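Local coordinates for genome polyprotein (PDB 6KU8) that probably cleaves the rhinovirus C polyprotein as its 3C cysteine protease, a chymotrypsin-like enzyme captured here with the inhibitor rupintrivir, at residues 101-107 / 152-156; 15-19 / 30-34; 9-13 / 155-160. All coordinates share one frame; numbering follows the deposited sequence.

Contact 1. Residues 101-107 / 152-156; sequences SNMHLAT and GVIAN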
ATOM      1  N   SER A 101     -17.193   4.301   0.082  1.00 22.92           N
ATOM      2  CA  SER A 101     -17.393   5.707   0.401  1.00 24.98           C
ATOM      3  C   SER A 101     -16.586   6.093   1.641  1.00 24.15           C
ATOM      4  O   SER A 101     -16.193   5.246   2.456  1.00 25.97           O
ATOM      5  CB  SER A 101     -18.888   6.022   0.603  1.00 30.99           C
ATOM      6  OG  SER A 101     -19.439   5.259   1.655  1.00 31.66           O
ATOM      7  N   ASN A 102     -16.297   7.390   1.742  1.00 22.24           N
ATOM      8  CA  ASN A 102     -15.697   7.979   2.938  1.00 24.98           C
ATOM      9  C   ASN A 102     -14.387   7.288   3.321  1.00 24.72           C
ATOM     10  O   ASN A 102     -14.120   7.001   4.493  1.00 21.96           O
ATOM     11  CB  ASN A 102     -16.695   7.957   4.100  1.00 24.68           C
ATOM     12  CG  ASN A 102     -18.014   8.625   3.745  1.00 28.86           C
ATOM     13  OD1 ASN A 102     -19.029   7.962   3.552  1.00 30.69           O
ATOM     14  ND2 ASN A 102     -17.999   9.944   3.657  1.00 29.96           N
ATOM     15  N   MET A 103     -13.552   7.042   2.316  1.00 21.88           N
ATOM     16  CA  MET A 103     -12.229   6.477   2.530  1.00 20.15           C
ATOM     17  C   MET A 103     -11.217   7.554   2.912  1.00 23.75           C
ATOM     18  O   MET A 103     -11.364   8.736   2.586  1.00 23.39           O
ATOM     19  CB  MET A 103     -11.752   5.745   1.275  1.00 21.78           C
ATOM     20  CG  MET A 103     -12.288   4.326   1.168  1.00 19.73           C
ATOM     21  SD  MET A 103     -11.531   3.318   2.458  1.00 22.12           S
ATOM     22  CE  MET A 103     -12.732   1.985   2.604  1.00 18.46           C
ATOM     23  N   HIS A 104     -10.158   7.118   3.588  1.00 18.04           N
ATOM     24  CA  HIS A 104      -9.060   7.979   3.998  1.00 22.04           C
ATOM     25  C   HIS A 104      -7.755   7.488   3.382  1.00 19.91           C
ATOM     26  O   HIS A 104      -7.590   6.295   3.104  1.00 22.46           O
ATOM     27  CB  HIS A 104      -8.918   8.006   5.535  1.00 22.60           C
ATOM     28  CG  HIS A 104     -10.021   8.742   6.235  1.00 25.24           C
ATOM     29  ND1 HIS A 104      -9.781   9.777   7.115  1.00 26.40           N
ATOM     30  CD2 HIS A 104     -11.368   8.609   6.170  1.00 24.50           C
ATOM     31  CE1 HIS A 104     -10.932  10.243   7.567  1.00 32.24           C
ATOM     32  NE2 HIS A 104     -11.910   9.553   7.009  1.00 26.19           N
ATOM     33  N   LEU A 105      -6.830   8.412   3.160  1.00 18.07           N
ATOM     34  CA  LEU A 105      -5.443   8.062   2.871  1.00 19.46           C
ATOM     35  C   LEU A 105      -4.622   8.381   4.111  1.00 21.03           C
ATOM     36  O   LEU A 105      -4.712   9.492   4.645  1.00 20.28           O
ATOM     37  CB  LEU A 105      -4.906   8.824   1.656  1.00 17.70           C
ATOM     38  CG  LEU A 105      -3.396   8.709   1.351  1.00 20.94           C
ATOM     39  CD1 LEU A 105      -3.000   7.284   1.257  1.00 24.63           C
ATOM     40  CD2 LEU A 105      -3.043   9.425   0.046  1.00 25.96           C
ATOM     41  N   ALA A 106      -3.853   7.402   4.588  1.00 17.47           N
ATOM     42  CA  ALA A 106      -3.041   7.594   5.786  1.00 19.06           C
ATOM     43  C   ALA A 106      -1.641   7.070   5.522  1.00 20.56           C
ATOM     44  O   ALA A 106      -1.474   5.992   4.944  1.00 20.98           O
ATOM     45  CB  ALA A 106      -3.649   6.894   7.011  1.00 18.97           C
ATOM     46  N   THR A 107      -0.644   7.845   5.927  1.00 20.81           N
ATOM     47  CA  THR A 107       0.734   7.419   5.805  1.00 20.09           C
ATOM     48  C   THR A 107       1.526   8.075   6.922  1.00 22.70           C
ATOM     49  O   THR A 107       1.011   8.920   7.667  1.00 22.15           O
ATOM     50  CB  THR A 107       1.301   7.779   4.429  1.00 18.60           C
ATOM     51  OG1 THR A 107       2.537   7.086   4.224  1.00 18.41           O
ATOM     52  CG2 THR A 107       1.499   9.287   4.317  1.00 19.39           C
ATOM     53  N   GLY A 152       0.925   4.733   1.190  1.00 17.16           N
ATOM     54  CA  GLY A 152      -0.115   5.131   2.116  1.00 16.09           C
ATOM     55  C   GLY A 152      -1.280   4.166   2.046  1.00 17.62           C
ATOM     56  O   GLY A 152      -1.600   3.662   0.968  1.00 18.73           O
ATOM     57  N   VAL A 153      -1.920   3.926   3.150  1.00 16.67           N
ATOM     58  CA  VAL A 153      -3.046   3.047   3.218  1.00 19.62           C
ATOM     59  C   VAL A 153      -4.360   3.758   2.853  1.00 20.31           C
ATOM     60  O   VAL A 153      -4.584   4.834   3.277  1.00 18.60           O
ATOM     61  CB  VAL A 153      -3.200   2.435   4.621  1.00 20.86           C
ATOM     62  CG1 VAL A 153      -4.281   1.403   4.615  1.00 21.69           C
ATOM     63  CG2 VAL A 153      -1.913   1.842   5.152  1.00 18.94           C
ATOM     64  N   ILE A 154      -5.180   3.138   2.027  1.00 20.00           N
ATOM     65  CA  ILE A 154      -6.494   3.652   1.705  1.00 18.74           C
ATOM     66  C   ILE A 154      -7.457   2.794   2.527  1.00 18.45           C
ATOM     67  O   ILE A 154      -7.605   1.638   2.255  1.00 16.22           O
ATOM     68  CB  ILE A 154      -6.829   3.568   0.219  1.00 30.00           C
ATOM     69  CG1 ILE A 154      -5.807   4.305  -0.643  1.00 30.00           C
ATOM     70  CG2 ILE A 154      -8.251   4.027  -0.023  1.00 30.00           C
ATOM     71  CD1 ILE A 154      -5.609   5.738  -0.361  1.00 30.00           C
ATOM     72  N   ALA A 155      -8.088   3.414   3.509  1.00 18.16           N
ATOM     73  CA  ALA A 155      -8.958   2.728   4.441  1.00 19.69           C
ATOM     74  C   ALA A 155      -9.880   3.574   5.287  1.00 19.74           C
ATOM     75  O   ALA A 155      -9.775   4.769   5.288  1.00 19.10           O
ATOM     76  CB  ALA A 155      -8.105   1.945   5.406  1.00 18.20           C
ATOM     77  N   ASN A 156     -10.815   2.898   5.941  1.00 17.17           N
ATOM     78  CA  ASN A 156     -11.632   3.515   6.984  1.00 20.10           C
ATOM     79  C   ASN A 156     -11.962   2.410   7.982  1.00 18.95           C
ATOM     80  O   ASN A 156     -11.426   1.306   7.884  1.00 18.17           O
ATOM     81  CB  ASN A 156     -12.861   4.219   6.385  1.00 16.30           C
ATOM     82  CG  ASN A 156     -13.815   3.258   5.675  1.00 20.83           C
ATOM     83  OD1 ASN A 156     -13.782   2.050   5.898  1.00 18.63           O
ATOM     84  ND2 ASN A 156     -14.665   3.802   4.811  1.00 20.11           N
TER
HETATM   85  O   HOH W   1     -16.671   2.488   3.149  1.00 28.19           O
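Met103 lays its thioether over the backbone of the neighbouring strand: SD rests 3.3 Å from Ala155 C, and CE runs on to the amide of Asn156, 3.5 Å from Asn156 ND2. The bend at chi2 (-69°) turns the chain across the partner strand, so that it crosses the Asn156 side chain at about a right angle. A flexible, unbranched residue suits a place where the side chain must lie across a neighbouring main chain. Asn156 answers with its ND2, which gives Asn102 O a nearly straight bond (166°) that lies in the amide plane of Asn156 but comes down from above the carbonyl plane of Asn102. A water bridges the same ND2 to Ser101 O, while OD1 is taken by Asn159.

Beyond this corner, 103-107 and 153-156 pair antiparallel in the C-terminal beta-barrel of the chymotrypsin-like fold. His104 and Ala155 exchange two backbone hydrogen bonds, as do Ala106 and Val153, where Val153 N reaches Ala106 O at 2.8 Å. Leu105 and Ile154 form the non-hydrogen-bonded pair between them, and their methyls press tightly, Leu105 CD1 lying 3.4 Å from Ile154 CD1. Val117 and Val119 of strand 115-130 extend the apolar packing around Leu105. Ala106 and Val153 point to the other face, toward helix 8-17, and the small alanine lets that helix come close. His104 shares this face, its ND1 hydrogen-bonded to Asp116. At the end of the pairing Gly152, without a side chain, sets its CA 3.8 Å from Thr107 CB and lets Leu105 CD1 lie over its backbone.

Contact 2. Residues 15-19 / 30-34; sequences KRNCH and MLGIH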
ATOM      1  N   LYS A  15      -0.005   3.026  13.373  1.00 23.01           N
ATOM      2  CA  LYS A  15       0.905   2.862  14.508  1.00 22.66           C
ATOM      3  C   LYS A  15       1.337   1.411  14.691  1.00 24.28           C
ATOM      4  O   LYS A  15       2.490   1.138  15.054  1.00 23.69           O
ATOM      5  CB  LYS A  15       0.244   3.365  15.793  1.00 26.95           C
ATOM      6  CG  LYS A  15       0.084   4.885  15.848  1.00 36.47           C
ATOM      7  CD  LYS A  15       0.698   5.471  17.126  1.00 49.73           C
ATOM      8  CE  LYS A  15       0.074   4.866  18.386  1.00 54.70           C
ATOM      9  NZ  LYS A  15       0.433   5.620  19.638  1.00 52.10           N
ATOM     10  N   ARG A  16       0.422   0.465  14.474  1.00 21.72           N
ATOM     11  CA  ARG A  16       0.703  -0.926  14.824  1.00 20.04           C
ATOM     12  C   ARG A  16       1.420  -1.661  13.695  1.00 24.27           C
ATOM     13  O   ARG A  16       2.307  -2.481  13.955  1.00 20.56           O
ATOM     14  CB  ARG A  16      -0.596  -1.648  15.187  1.00 22.55           C
ATOM     15  CG  ARG A  16      -0.456  -3.178  15.412  1.00 30.06           C
ATOM     16  CD  ARG A  16       0.510  -3.511  16.578  1.00 33.35           C
ATOM     17  NE  ARG A  16       0.641  -4.945  16.874  1.00 30.90           N
ATOM     18  CZ  ARG A  16       1.420  -5.791  16.193  1.00 36.20           C
ATOM     19  NH1 ARG A  16       2.130  -5.366  15.150  1.00 35.17           N
ATOM     20  NH2 ARG A  16       1.484  -7.073  16.541  1.00 36.66           N
ATOM     21  N   ASN A  17       1.074  -1.365  12.436  1.00 20.33           N
ATOM     22  CA  ASN A  17       1.498  -2.197  11.318  1.00 22.25           C
ATOM     23  C   ASN A  17       2.330  -1.488  10.252  1.00 20.43           C
ATOM     24  O   ASN A  17       2.842  -2.166   9.360  1.00 22.64           O
ATOM     25  CB  ASN A  17       0.274  -2.833  10.636  1.00 23.60           C
ATOM     26  CG  ASN A  17       0.014  -4.288  11.082  1.00 30.07           C
ATOM     27  OD1 ASN A  17       0.498  -4.747  12.131  1.00 30.25           O
ATOM     28  ND2 ASN A  17      -0.749  -5.019  10.271  1.00 23.64           N
ATOM     29  N   CYS A  18       2.493  -0.173  10.312  1.00 21.22           N
ATOM     30  CA  CYS A  18       3.146   0.566   9.242  1.00 20.15           C
ATOM     31  C   CYS A  18       4.517   1.078   9.665  1.00 18.78           C
ATOM     32  O   CYS A  18       4.736   1.436  10.825  1.00 20.82           O
ATOM     33  CB  CYS A  18       2.254   1.720   8.770  1.00 20.21           C
ATOM     34  SG  CYS A  18       0.759   1.070   7.897  1.00 23.34           S
ATOM     35  N   HIS A  19       5.424   1.127   8.689  1.00 18.24           N
ATOM     36  CA  HIS A  19       6.819   1.489   8.875  1.00 19.48           C
ATOM     37  C   HIS A  19       7.305   2.274   7.666  1.00 20.49           C
ATOM     38  O   HIS A  19       6.775   2.139   6.554  1.00 22.52           O
ATOM     39  CB  HIS A  19       7.690   0.247   9.089  1.00 17.38           C
ATOM     40  CG  HIS A  19       7.229  -0.600  10.232  1.00 22.50           C
ATOM     41  ND1 HIS A  19       7.741  -0.474  11.505  1.00 20.12           N
ATOM     42  CD2 HIS A  19       6.254  -1.538  10.309  1.00 17.49           C
ATOM     43  CE1 HIS A  19       7.126  -1.320  12.311  1.00 20.55           C
ATOM     44  NE2 HIS A  19       6.219  -1.979  11.610  1.00 20.52           N
ATOM     45  N   MET A  30       5.229   1.304   4.375  1.00 18.64           N
ATOM     46  CA  MET A  30       5.145  -0.144   4.310  1.00 19.22           C
ATOM     47  C   MET A  30       4.036  -0.615   5.241  1.00 19.40           C
ATOM     48  O   MET A  30       3.992  -0.222   6.415  1.00 20.00           O
ATOM     49  CB  MET A  30       6.479  -0.789   4.701  1.00 17.37           C
ATOM     50  CG  MET A  30       6.492  -2.333   4.569  1.00 19.83           C
ATOM     51  SD  MET A  30       7.904  -3.107   5.429  1.00 24.08           S
ATOM     52  CE  MET A  30       7.236  -3.225   7.096  1.00 18.04           C
ATOM     53  N   LEU A  31       3.139  -1.448   4.721  1.00 18.79           N
ATOM     54  CA  LEU A  31       1.979  -1.925   5.472  1.00 19.41           C
ATOM     55  C   LEU A  31       2.170  -3.405   5.798  1.00 21.18           C
ATOM     56  O   LEU A  31       2.114  -4.255   4.907  1.00 20.71           O
ATOM     57  CB  LEU A  31       0.691  -1.710   4.680  1.00 18.58           C
ATOM     58  CG  LEU A  31      -0.528  -2.457   5.233  1.00 22.70           C
ATOM     59  CD1 LEU A  31      -0.910  -1.903   6.596  1.00 18.73           C
ATOM     60  CD2 LEU A  31      -1.694  -2.351   4.249  1.00 20.66           C
ATOM     61  N   GLY A  32       2.372  -3.718   7.076  1.00 22.96           N
ATOM     62  CA  GLY A  32       2.372  -5.111   7.486  1.00 22.67           C
ATOM     63  C   GLY A  32       0.974  -5.697   7.402  1.00 22.39           C
ATOM     64  O   GLY A  32      -0.022  -5.038   7.716  1.00 21.76           O
ATOM     65  N   ILE A  33       0.897  -6.954   6.960  1.00 20.51           N
ATOM     66  CA  ILE A  33      -0.376  -7.633   6.728  1.00 18.27           C
ATOM     67  C   ILE A  33      -0.616  -8.725   7.768  1.00 23.90           C
ATOM     68  O   ILE A  33      -1.702  -8.821   8.352  1.00 21.86           O
ATOM     69  CB  ILE A  33      -0.443  -8.217   5.297  1.00 17.82           C
ATOM     70  CG1 ILE A  33      -0.170  -7.152   4.221  1.00 19.43           C
ATOM     71  CG2 ILE A  33      -1.791  -8.914   5.064  1.00 20.25           C
ATOM     72  CD1 ILE A  33      -1.273  -6.175   4.020  1.00 19.81           C
ATOM     73  N   HIS A  34       0.387  -9.567   8.001  1.00 19.78           N
ATOM     74  CA  HIS A  34       0.289 -10.712   8.905  1.00 21.43           C
ATOM     75  C   HIS A  34       1.660 -11.347   8.987  1.00 24.98           C
ATOM     76  O   HIS A  34       2.454 -11.243   8.043  1.00 23.60           O
ATOM     77  CB  HIS A  34      -0.734 -11.747   8.415  1.00 22.75           C
ATOM     78  CG  HIS A  34      -0.269 -12.527   7.219  1.00 23.25           C
ATOM     79  ND1 HIS A  34       0.303 -13.778   7.319  1.00 25.36           N
ATOM     80  CD2 HIS A  34      -0.270 -12.219   5.899  1.00 21.17           C
ATOM     81  CE1 HIS A  34       0.618 -14.215   6.113  1.00 23.12           C
ATOM     82  NE2 HIS A  34       0.287 -13.284   5.233  1.00 23.78           N
TER
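Three backbone hydrogen bonds join the end of helix 8-17 and the start of strand 18-23 to residues 30-34 of strand 26-34: His19 and Met30 exchange a pair, with Met30 N 2.8 Å from His19 O, and Gly32 N donates to Asn17 O at 2.8 Å. Cys18 and Leu31 make the non-hydrogen-bonded antiparallel pair between these links, and Cys18 CA also leans on Met30 O, 3.1 Å away. On their face Cys18 SG meets Leu31 CD1 at 3.6 Å, and both side chains touch Val153 of strand 153-156; the sulfur is small and polarisable enough to pack on a methyl while also hydrogen-bonding just outside the segments. On the other face Met30 crosses His19. Its chain runs extended until chi3 (85°) bends it, which brings CE to 3.8 Å from His19 CD2. The imidazole thus has an apolar neighbour at CD2, while ND1 is hydrogen-bonded to Asp53. Asn17, the last helical residue, reaches across with its amide: ND2 is 2.7 Å from Gly32 O and hydrogen-bonds Arg87 O. Gly32, having no side chain, lets its backbone come close to Asn17 O. The pairing lies at the open end of the hairpin of strands 18-23 and 26-34, away from its turn, in the N-terminal barrel. Because Asn17 O is bonded to Gly32 N, the sheet pairing begins where the helix ends, and the bond between His19 and Asp53 would probably favour a positive imidazole.

Contact 3. Residues 9-13 / 155-160; sequences FVRAL and ANTGNI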
ATOM      1  N   PHE A   9      -9.518   3.722  14.164  1.00 28.13           N
ATOM      2  CA  PHE A   9      -9.094   2.487  13.503  1.00 25.86           C
ATOM      3  C   PHE A   9      -7.889   2.728  12.593  1.00 26.62           C
ATOM      4  O   PHE A   9      -6.891   2.000  12.654  1.00 23.43           O
ATOM      5  CB  PHE A   9     -10.258   1.902  12.702  1.00 23.48           C
ATOM      6  CG  PHE A   9      -9.901   0.673  11.895  1.00 23.85           C
ATOM      7  CD1 PHE A   9     -10.151  -0.588  12.398  1.00 23.08           C
ATOM      8  CD2 PHE A   9      -9.355   0.785  10.613  1.00 21.17           C
ATOM      9  CE1 PHE A   9      -9.847  -1.742  11.651  1.00 25.18           C
ATOM     10  CE2 PHE A   9      -9.038  -0.352   9.859  1.00 20.11           C
ATOM     11  CZ  PHE A   9      -9.286  -1.620  10.383  1.00 25.55           C
ATOM     12  N   VAL A  10      -7.965   3.740  11.731  1.00 21.79           N
ATOM     13  CA  VAL A  10      -6.889   3.947  10.764  1.00 25.68           C
ATOM     14  C   VAL A  10      -5.604   4.359  11.471  1.00 26.89           C
ATOM     15  O   VAL A  10      -4.521   3.845  11.164  1.00 23.58           O
ATOM     16  CB  VAL A  10      -7.304   4.977   9.698  1.00 26.82           C
ATOM     17  CG1 VAL A  10      -6.172   5.176   8.707  1.00 20.27           C
ATOM     18  CG2 VAL A  10      -8.544   4.505   8.972  1.00 22.25           C
ATOM     19  N   ARG A  11      -5.692   5.288  12.428  1.00 25.06           N
ATOM     20  CA  ARG A  11      -4.496   5.668  13.173  1.00 27.07           C
ATOM     21  C   ARG A  11      -3.866   4.464  13.865  1.00 27.35           C
ATOM     22  O   ARG A  11      -2.639   4.298  13.849  1.00 25.69           O
ATOM     23  CB  ARG A  11      -4.821   6.760  14.199  1.00 33.72           C
ATOM     24  CG  ARG A  11      -3.720   6.957  15.222  1.00 36.74           C
ATOM     25  CD  ARG A  11      -3.769   8.325  15.887  1.00 48.89           C
ATOM     26  NE  ARG A  11      -3.053   9.340  15.109  1.00 63.38           N
ATOM     27  CZ  ARG A  11      -2.897  10.607  15.494  1.00 66.15           C
ATOM     28  NH1 ARG A  11      -3.406  11.017  16.649  1.00 67.69           N
ATOM     29  NH2 ARG A  11      -2.231  11.464  14.726  1.00 55.27           N
ATOM     30  N   ALA A  12      -4.684   3.622  14.502  1.00 24.48           N
ATOM     31  CA  ALA A  12      -4.130   2.440  15.159  1.00 27.37           C
ATOM     32  C   ALA A  12      -3.459   1.515  14.148  1.00 26.37           C
ATOM     33  O   ALA A  12      -2.427   0.898  14.445  1.00 25.39           O
ATOM     34  CB  ALA A  12      -5.223   1.706  15.929  1.00 26.99           C
ATOM     35  N   LEU A  13      -4.028   1.414  12.946  1.00 22.58           N
ATOM     36  CA  LEU A  13      -3.409   0.616  11.887  1.00 21.22           C
ATOM     37  C   LEU A  13      -2.016   1.135  11.551  1.00 20.28           C
ATOM     38  O   LEU A  13      -1.041   0.369  11.515  1.00 21.72           O
ATOM     39  CB  LEU A  13      -4.301   0.628  10.635  1.00 17.02           C
ATOM     40  CG  LEU A  13      -3.747  -0.165   9.436  1.00 20.38           C
ATOM     41  CD1 LEU A  13      -3.556  -1.612   9.805  1.00 21.49           C
ATOM     42  CD2 LEU A  13      -4.662  -0.033   8.212  1.00 18.69           C
ATOM     43  N   ALA A 155      -8.088   3.414   3.509  1.00 18.16           N
ATOM     44  CA  ALA A 155      -8.958   2.728   4.441  1.00 19.69           C
ATOM     45  C   ALA A 155      -9.880   3.574   5.287  1.00 19.74           C
ATOM     46  O   ALA A 155      -9.775   4.769   5.288  1.00 19.10           O
ATOM     47  CB  ALA A 155      -8.105   1.945   5.406  1.00 18.20           C
ATOM     48  N   ASN A 156     -10.815   2.898   5.941  1.00 17.17           N
ATOM     49  CA  ASN A 156     -11.632   3.515   6.984  1.00 20.10           C
ATOM     50  C   ASN A 156     -11.962   2.410   7.982  1.00 18.95           C
ATOM     51  O   ASN A 156     -11.426   1.306   7.884  1.00 18.17           O
ATOM     52  CB  ASN A 156     -12.861   4.219   6.385  1.00 16.30           C
ATOM     53  CG  ASN A 156     -13.815   3.258   5.675  1.00 20.83           C
ATOM     54  OD1 ASN A 156     -13.782   2.050   5.898  1.00 18.63           O
ATOM     55  ND2 ASN A 156     -14.665   3.802   4.811  1.00 20.11           N
ATOM     56  N   THR A 157     -12.827   2.691   8.952  1.00 20.64           N
ATOM     57  CA  THR A 157     -13.056   1.715  10.022  1.00 19.01           C
ATOM     58  C   THR A 157     -13.442   0.348   9.457  1.00 18.47           C
ATOM     59  O   THR A 157     -14.454   0.211   8.758  1.00 20.31           O
ATOM     60  CB  THR A 157     -14.133   2.226  10.984  1.00 24.34           C
ATOM     61  OG1 THR A 157     -13.704   3.471  11.543  1.00 23.91           O
ATOM     62  CG2 THR A 157     -14.363   1.231  12.131  1.00 19.58           C
ATOM     63  N   GLY A 158     -12.598  -0.652   9.721  1.00 18.70           N
ATOM     64  CA  GLY A 158     -12.836  -2.022   9.315  1.00 20.12           C
ATOM     65  C   GLY A 158     -12.598  -2.359   7.857  1.00 17.97           C
ATOM     66  O   GLY A 158     -12.817  -3.505   7.469  1.00 18.45           O
ATOM     67  N   ASN A 159     -12.167  -1.419   7.018  1.00 17.31           N
ATOM     68  CA  ASN A 159     -12.003  -1.711   5.594  1.00 19.29           C
ATOM     69  C   ASN A 159     -10.631  -1.230   5.137  1.00 19.46           C
ATOM     70  O   ASN A 159     -10.371  -0.022   5.120  1.00 20.58           O
ATOM     71  CB  ASN A 159     -13.103  -1.044   4.770  1.00 17.81           C
ATOM     72  CG  ASN A 159     -14.500  -1.420   5.227  1.00 20.10           C
ATOM     73  OD1 ASN A 159     -14.834  -2.588   5.286  1.00 18.03           O
ATOM     74  ND2 ASN A 159     -15.330  -0.419   5.513  1.00 15.48           N
ATOM     75  N   ILE A 160      -9.754  -2.153   4.769  1.00 17.42           N
ATOM     76  CA  ILE A 160      -8.387  -1.817   4.355  1.00 16.05           C
ATOM     77  C   ILE A 160      -8.275  -2.217   2.889  1.00 14.21           C
ATOM     78  O   ILE A 160      -8.178  -3.406   2.565  1.00 17.22           O
ATOM     79  CB  ILE A 160      -7.323  -2.508   5.221  1.00 20.24           C
ATOM     80  CG1 ILE A 160      -7.536  -2.189   6.713  1.00 16.02           C
ATOM     81  CG2 ILE A 160      -5.909  -2.070   4.774  1.00 19.15           C
ATOM     82  CD1 ILE A 160      -6.691  -3.042   7.642  1.00 14.29           C
TER
HETATM   83  O   HOH W   2     -12.551   4.015  14.074  1.00 35.11           O
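The N-terminal helix 8-17 packs here on the type II beta turn Asn156-Asn159, which links strands 153-156 and 159-167 of the C-terminal barrel. Phe9 carries the contact. The Thr157-Gly158 peptide stands nearly upright over one face of its ring, the Gly158 N-H directed at the ring and Gly158 N 3.3 Å above the plane, over the centre. Gly158 CA adds a CH-pi contact 4.0 Å from the ring centroid. Glycine suits this corner because its positive phi (77°) is easy without a beta carbon. The first torsion of Phe9 (176°) sets CG anti to the backbone N, carrying the ring out from the helix to the turn. At the ring edge, close to its plane, Phe9 CE2 meets Ile160 CG1 at 3.9 Å; Phe92 adds an edge-to-face partner from outside the two segments.

One turn along the helix, Leu13 meets Ile160 tip to tip, Leu13 CD2 being 3.7 Å from Ile160 CD1. Val10 sends CG2 to the backbone of the first strand, 3.8 Å from Asn156 CA. Asn156 and Asn159 exchange two backbone hydrogen bonds, N to O each way; with the side-chain bond from Asn159 ND2 to a lone pair of Asn156 OD1 (2.9 Å), these close the turn. At the outer end a water joins Phe9 N to Thr157 OG1, 2.8 Å from the latter. The chemistry thus centres on a polar N-H set against the electron-rich face of the phenylalanine, with apolar contacts beside it and a solvent bridge at the margin.

Overall arrangement
Contacts 1 and 3 share Ala155 and Asn156, so strand 153-156 is held by backbone pairing along strand 100-107 and by apolar packing against helix 8-17. Contact 2 takes up the same helix at its other end, where the chain enters the N-terminal barrel. Contacts 1 and 2 are buried antiparallel strand pairings rich in main-chain hydrogen bonds; contact 3, partly buried and closer to the surface, relies on an aromatic face, methyl groups and a water. Val153 ties the set together: its CG2 packs on Cys18 and Leu31 of contact 2, and its CG1 on Leu13 and Ile160 of contact 3, which joins the two barrels beside the helix.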